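Local structure of proteasome activator protein PA26 (Trypanosoma brucei, 1YAR) at residues 161-165 and 185-189; 73-77 and 196-200. The protein probably binds the end rings of the 20S proteasome as an oligomeric cap and promotes entry of substrates by opening the axial gate. All blocks are in the same frame, centred on the assembly; numbering follows the deposited sequence.

Contact 1: 161-165 and 185-189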
loop_
_atom_site.group_PDB
_atom_site.type_symbol
_atom_site.label_atom_id
_atom_site.label_comp_id
_atom_site.label_asym_id
_atom_site.label_seq_id
_atom_site.Cartn_x
_atom_site.Cartn_y
_atom_site.Cartn_z
ATOM N N VAL O 161 37.071 108.228 68.965
ATOM C CA VAL O 161 36.863 108.254 70.405
ATOM C C VAL O 161 37.876 109.179 71.102
ATOM O O VAL O 161 37.506 109.947 71.989
ATOM C CB VAL O 161 36.824 106.815 70.992
ATOM C CG1 VAL O 161 36.785 106.813 72.525
ATOM C CG2 VAL O 161 35.614 106.061 70.427
ATOM N N GLU O 162 39.140 109.120 70.687
ATOM C CA GLU O 162 40.159 110.021 71.239
ATOM C C GLU O 162 39.735 111.483 71.121
ATOM O O GLU O 162 39.763 112.223 72.115
ATOM C CB GLU O 162 41.514 109.780 70.579
ATOM C CG GLU O 162 42.187 108.485 71.020
ATOM C CD GLU O 162 43.330 108.070 70.107
ATOM O OE1 GLU O 162 43.688 108.856 69.204
ATOM O OE2 GLU O 162 43.870 106.953 70.287
ATOM N N ASP O 163 39.312 111.883 69.920
ATOM C CA ASP O 163 38.906 113.268 69.642
ATOM C C ASP O 163 37.765 113.722 70.536
ATOM O O ASP O 163 37.767 114.865 71.008
ATOM C CB ASP O 163 38.478 113.445 68.180
ATOM C CG ASP O 163 39.579 114.001 67.306
ATOM O OD1 ASP O 163 40.594 114.487 67.860
ATOM O OD2 ASP O 163 39.511 113.997 66.044
ATOM N N LYS O 164 36.797 112.835 70.765
ATOM C CA LYS O 164 35.662 113.164 71.613
ATOM C C LYS O 164 36.073 113.291 73.069
ATOM O O LYS O 164 35.579 114.167 73.786
ATOM C CB LYS O 164 34.550 112.133 71.474
ATOM C CG LYS O 164 33.729 112.266 70.209
ATOM C CD LYS O 164 32.530 111.345 70.276
ATOM C CE LYS O 164 32.318 110.608 68.973
ATOM N NZ LYS O 164 31.436 109.417 69.237
ATOM N N LEU O 165 36.976 112.419 73.500
ATOM C CA LEU O 165 37.430 112.418 74.876
ATOM C C LEU O 165 38.326 113.622 75.185
ATOM O O LEU O 165 38.274 114.178 76.284
ATOM C CB LEU O 165 38.177 111.119 75.203
ATOM C CG LEU O 165 37.324 109.863 75.453
ATOM C CD1 LEU O 165 38.217 108.632 75.594
ATOM C CD2 LEU O 165 36.435 110.060 76.684
ATOM N N LEU O 185 31.708 106.331 76.876
ATOM C CA LEU O 185 32.705 106.670 75.859
ATOM C C LEU O 185 34.144 106.313 76.312
ATOM O O LEU O 185 34.962 105.809 75.533
ATOM C CB LEU O 185 32.596 108.144 75.476
ATOM C CG LEU O 185 33.559 108.646 74.393
ATOM C CD1 LEU O 185 33.236 107.980 73.052
ATOM C CD2 LEU O 185 33.496 110.162 74.271
ATOM N N LEU O 186 34.447 106.566 77.583
ATOM C CA LEU O 186 35.731 106.190 78.150
ATOM C C LEU O 186 35.915 104.679 78.155
ATOM O O LEU O 186 36.964 104.166 77.766
ATOM C CB LEU O 186 35.848 106.748 79.577
ATOM C CG LEU O 186 37.193 106.582 80.274
ATOM C CD1 LEU O 186 38.351 107.149 79.459
ATOM C CD2 LEU O 186 37.136 107.221 81.666
ATOM N N LEU O 187 34.886 103.961 78.583
ATOM C CA LEU O 187 34.941 102.499 78.557
ATOM C C LEU O 187 34.985 101.969 77.114
ATOM O O LEU O 187 35.565 100.920 76.857
ATOM C CB LEU O 187 33.755 101.910 79.303
ATOM C CG LEU O 187 33.778 102.060 80.834
ATOM C CD1 LEU O 187 32.480 101.630 81.411
ATOM C CD2 LEU O 187 34.950 101.264 81.462
ATOM N N GLU O 188 34.367 102.690 76.177
ATOM C CA GLU O 188 34.442 102.279 74.769
ATOM C C GLU O 188 35.886 102.324 74.218
ATOM O O GLU O 188 36.258 101.511 73.356
ATOM C CB GLU O 188 33.490 103.091 73.889
ATOM C CG GLU O 188 33.343 102.494 72.500
ATOM C CD GLU O 188 32.565 103.371 71.549
ATOM O OE1 GLU O 188 32.600 103.066 70.336
ATOM O OE2 GLU O 188 31.929 104.348 72.002
ATOM N N LEU O 189 36.708 103.246 74.742
ATOM C CA LEU O 189 38.111 103.347 74.337
ATOM C C LEU O 189 38.860 102.086 74.702
ATOM O O LEU O 189 39.607 101.527 73.881
ATOM C CB LEU O 189 38.793 104.556 74.995
ATOM C CG LEU O 189 40.240 104.866 74.596
ATOM C CD1 LEU O 189 40.296 105.357 73.158
ATOM C CD2 LEU O 189 40.869 105.895 75.586
#
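The antiparallel pairing of helix 150-166 with the start of helix 183-226, two neighbours along the chain of this helical proteasome activator, is made here by V161 and L165 interleaving with L185 and L189. The short segments run at 144° to each other with their axes 10.0 Å apart, a spacing that branched aliphatic side chains fill well. V161 sends both methyls across: CG1 lies 3.8 Å from L185 CD1 and 3.9 Å from L189 CD1, while CG2 also touches L185. The same V161 CG1 rests 3.7 Å from the backbone O of L185. L185 lies alongside both V161 and L165, its side chain running antiparallel to each. Its CG stands anti to the backbone N (chi1 -179°), which carries the branch across to the other helix; CD1 then faces V161, whereas L185 CD2 comes to 3.6 Å from K164 CB and 3.8 Å from L165 CD2. L165 divides its own fork as well. Its CD1 sits 3.8 Å from L189 CD2 and also touches L186 CD1, whose side chain crosses it at about a right angle. Lysine suits the margin, since its aliphatic base packs on leucine while its amine can stay at the surface; K164 NZ does not come close enough to E188 for a salt bridge. E162 adds its CG against L189, but its carboxylate turns to other partners: a salt bridge to R158 of its own chain and hydrogen bonds to S182 and S184 of a third subunit. E188 likewise forms a salt bridge with R152 of a second subunit. The side chains that carry the seam are aliphatic, held by shape and by burial of 384 Å², and the carboxylates beside it also bond to neighbouring subunits.

Contact 2: 73-77 and 196-200; sequences LLGVL and FMLKV
Two successive bends in the side chain of M197, at chi2 (-64°) and chi3 (101°), fold its thioether back so that SD and CE press on helix 71-99. M197 SD meets V76 tip to tip, 3.9 Å from V76 CG1, and the terminal methyl turns aside to lie between L73 and L77. There M197 CE lies 3.7 Å from the backbone O of L73, 3.9 Å from L73 CB and 3.8 Å from L77 CG. A flexible, unbranched methionine suits this place, because its methyl can settle between residues one turn apart. The carbonyl O of L73 that the methyl touches also accepts the helical bond from L77 N; being no real donor, the methyl makes a van der Waals contact with it. V76 places CG1 anti to its backbone N, and this methyl touches both M197 SD and V200 CG1. One turn on from L73, L77 begins pointing to the side of the partner helix, but its end returns: L77 CD2 comes within 3.6 Å of V200 CG2 and lies near the plane of the F196 ring, at its edge, 4.3 Å from F196 CD2. Compact valines suit the positions facing the partner helix directly, with longer leucine and methionine chains reaching in from the flanks. Around this core, Y154 of helix 150-166 meets F196 edge-to-face and also touches L73 and L77, while A52 and A49 of helix 24-57 pack on M197 and V200 respectively. The two segments run in the same direction, crossing at 26° with axes separated by 10.5 Å, and their wholly buried apolar interface is characteristic of the interior of a long helical bundle, as in the PA28 family.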
loop_
_atom_site.group_PDB
_atom_site.type_symbol
_atom_site.label_atom_id
_atom_site.label_comp_id
_atom_site.label_asym_id
_atom_site.label_seq_id
_atom_site.Cartn_x
_atom_site.Cartn_y
_atom_site.Cartn_z
ATOM N N LEU O 73 49.642 97.055 70.836
ATOM C CA LEU O 73 48.488 96.672 70.014
ATOM C C LEU O 73 48.772 96.965 68.545
ATOM O O LEU O 73 48.460 96.154 67.672
ATOM C CB LEU O 73 47.207 97.386 70.456
ATOM C CG LEU O 73 46.721 97.480 71.906
ATOM C CD1 LEU O 73 45.214 97.638 71.860
ATOM C CD2 LEU O 73 47.096 96.322 72.800
ATOM N N LEU O 74 49.370 98.126 68.286
ATOM C CA LEU O 74 49.866 98.467 66.950
ATOM C C LEU O 74 50.792 97.369 66.397
ATOM O O LEU O 74 50.644 96.959 65.245
ATOM C CB LEU O 74 50.596 99.828 66.943
ATOM C CG LEU O 74 49.892 101.048 67.547
ATOM C CD1 LEU O 74 50.842 102.244 67.679
ATOM C CD2 LEU O 74 48.642 101.415 66.736
ATOM N N GLY O 75 51.721 96.878 67.225
ATOM C CA GLY O 75 52.642 95.812 66.809
ATOM C C GLY O 75 51.924 94.523 66.421
ATOM O O GLY O 75 52.245 93.910 65.393
ATOM N N VAL O 76 50.946 94.120 67.229
ATOM C CA VAL O 76 50.161 92.912 66.938
ATOM C C VAL O 76 49.411 93.070 65.600
ATOM O O VAL O 76 49.481 92.191 64.738
ATOM C CB VAL O 76 49.191 92.528 68.102
ATOM C CG1 VAL O 76 48.205 91.408 67.670
ATOM C CG2 VAL O 76 49.979 92.076 69.354
ATOM N N LEU O 77 48.703 94.186 65.443
ATOM C CA LEU O 77 47.944 94.448 64.211
ATOM C C LEU O 77 48.839 94.510 62.966
ATOM O O LEU O 77 48.472 93.997 61.906
ATOM C CB LEU O 77 47.058 95.695 64.343
ATOM C CG LEU O 77 45.880 95.502 65.327
ATOM C CD1 LEU O 77 45.441 96.790 65.980
ATOM C CD2 LEU O 77 44.637 94.790 64.698
ATOM N N PHE O 196 39.879 94.726 69.391
ATOM C CA PHE O 196 40.776 94.518 68.261
ATOM C C PHE O 196 41.759 93.404 68.492
ATOM O O PHE O 196 42.103 92.676 67.558
ATOM C CB PHE O 196 41.429 95.821 67.759
ATOM C CG PHE O 196 40.546 96.565 66.802
ATOM C CD1 PHE O 196 39.536 97.396 67.272
ATOM C CD2 PHE O 196 40.664 96.363 65.433
ATOM C CE1 PHE O 196 38.676 98.058 66.390
ATOM C CE2 PHE O 196 39.832 97.027 64.533
ATOM C CZ PHE O 196 38.816 97.869 65.013
ATOM N N MET O 197 42.167 93.228 69.749
ATOM C CA MET O 197 42.996 92.081 70.084
ATOM C C MET O 197 42.181 90.792 70.035
ATOM O O MET O 197 42.661 89.784 69.525
ATOM C CB MET O 197 43.708 92.272 71.425
ATOM C CG MET O 197 44.672 93.449 71.441
ATOM S SD MET O 197 46.066 93.254 70.295
ATOM C CE MET O 197 45.586 94.252 68.899
ATOM N N LEU O 198 40.952 90.823 70.544
ATOM C CA LEU O 198 40.055 89.657 70.424
ATOM C C LEU O 198 39.869 89.255 68.963
ATOM O O LEU O 198 39.960 88.074 68.620
ATOM C CB LEU O 198 38.695 89.925 71.085
ATOM C CG LEU O 198 37.616 88.847 70.872
ATOM C CD1 LEU O 198 38.104 87.475 71.366
ATOM C CD2 LEU O 198 36.343 89.248 71.584
ATOM N N LYS O 199 39.610 90.242 68.113
ATOM C CA LYS O 199 39.395 90.014 66.675
ATOM C C LYS O 199 40.605 89.404 65.972
ATOM O O LYS O 199 40.452 88.534 65.122
ATOM C CB LYS O 199 38.972 91.302 65.991
ATOM C CG LYS O 199 37.556 91.660 66.341
ATOM C CD LYS O 199 37.112 92.914 65.664
ATOM C CE LYS O 199 35.700 93.214 66.131
ATOM N NZ LYS O 199 35.003 94.143 65.205
ATOM N N VAL O 200 41.804 89.854 66.339
ATOM C CA VAL O 200 43.026 89.171 65.890
ATOM C C VAL O 200 43.082 87.713 66.369
ATOM O O VAL O 200 43.432 86.835 65.588
ATOM C CB VAL O 200 44.313 89.952 66.279
ATOM C CG1 VAL O 200 45.546 89.144 65.905
ATOM C CG2 VAL O 200 44.336 91.309 65.565
#

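Both contacts draw on helix 183-226, contact 1 at its first turns and contact 2 about eleven residues later, with centres 18 Å apart and nearest atoms about 7 Å apart, so they do not touch. Contact 1 joins consecutive helices, its centre about 30 Å from the centre of the chain; contact 2, whose centre is about 15 Å from that point, ties segments 119 residues apart in sequence. Helix 150-166 bridges them, since its Y154 packs on contact 2 and its later turns form contact 1. Each also borders the second subunit, whose R152 reaches F196 of contact 2 as well as contact 1.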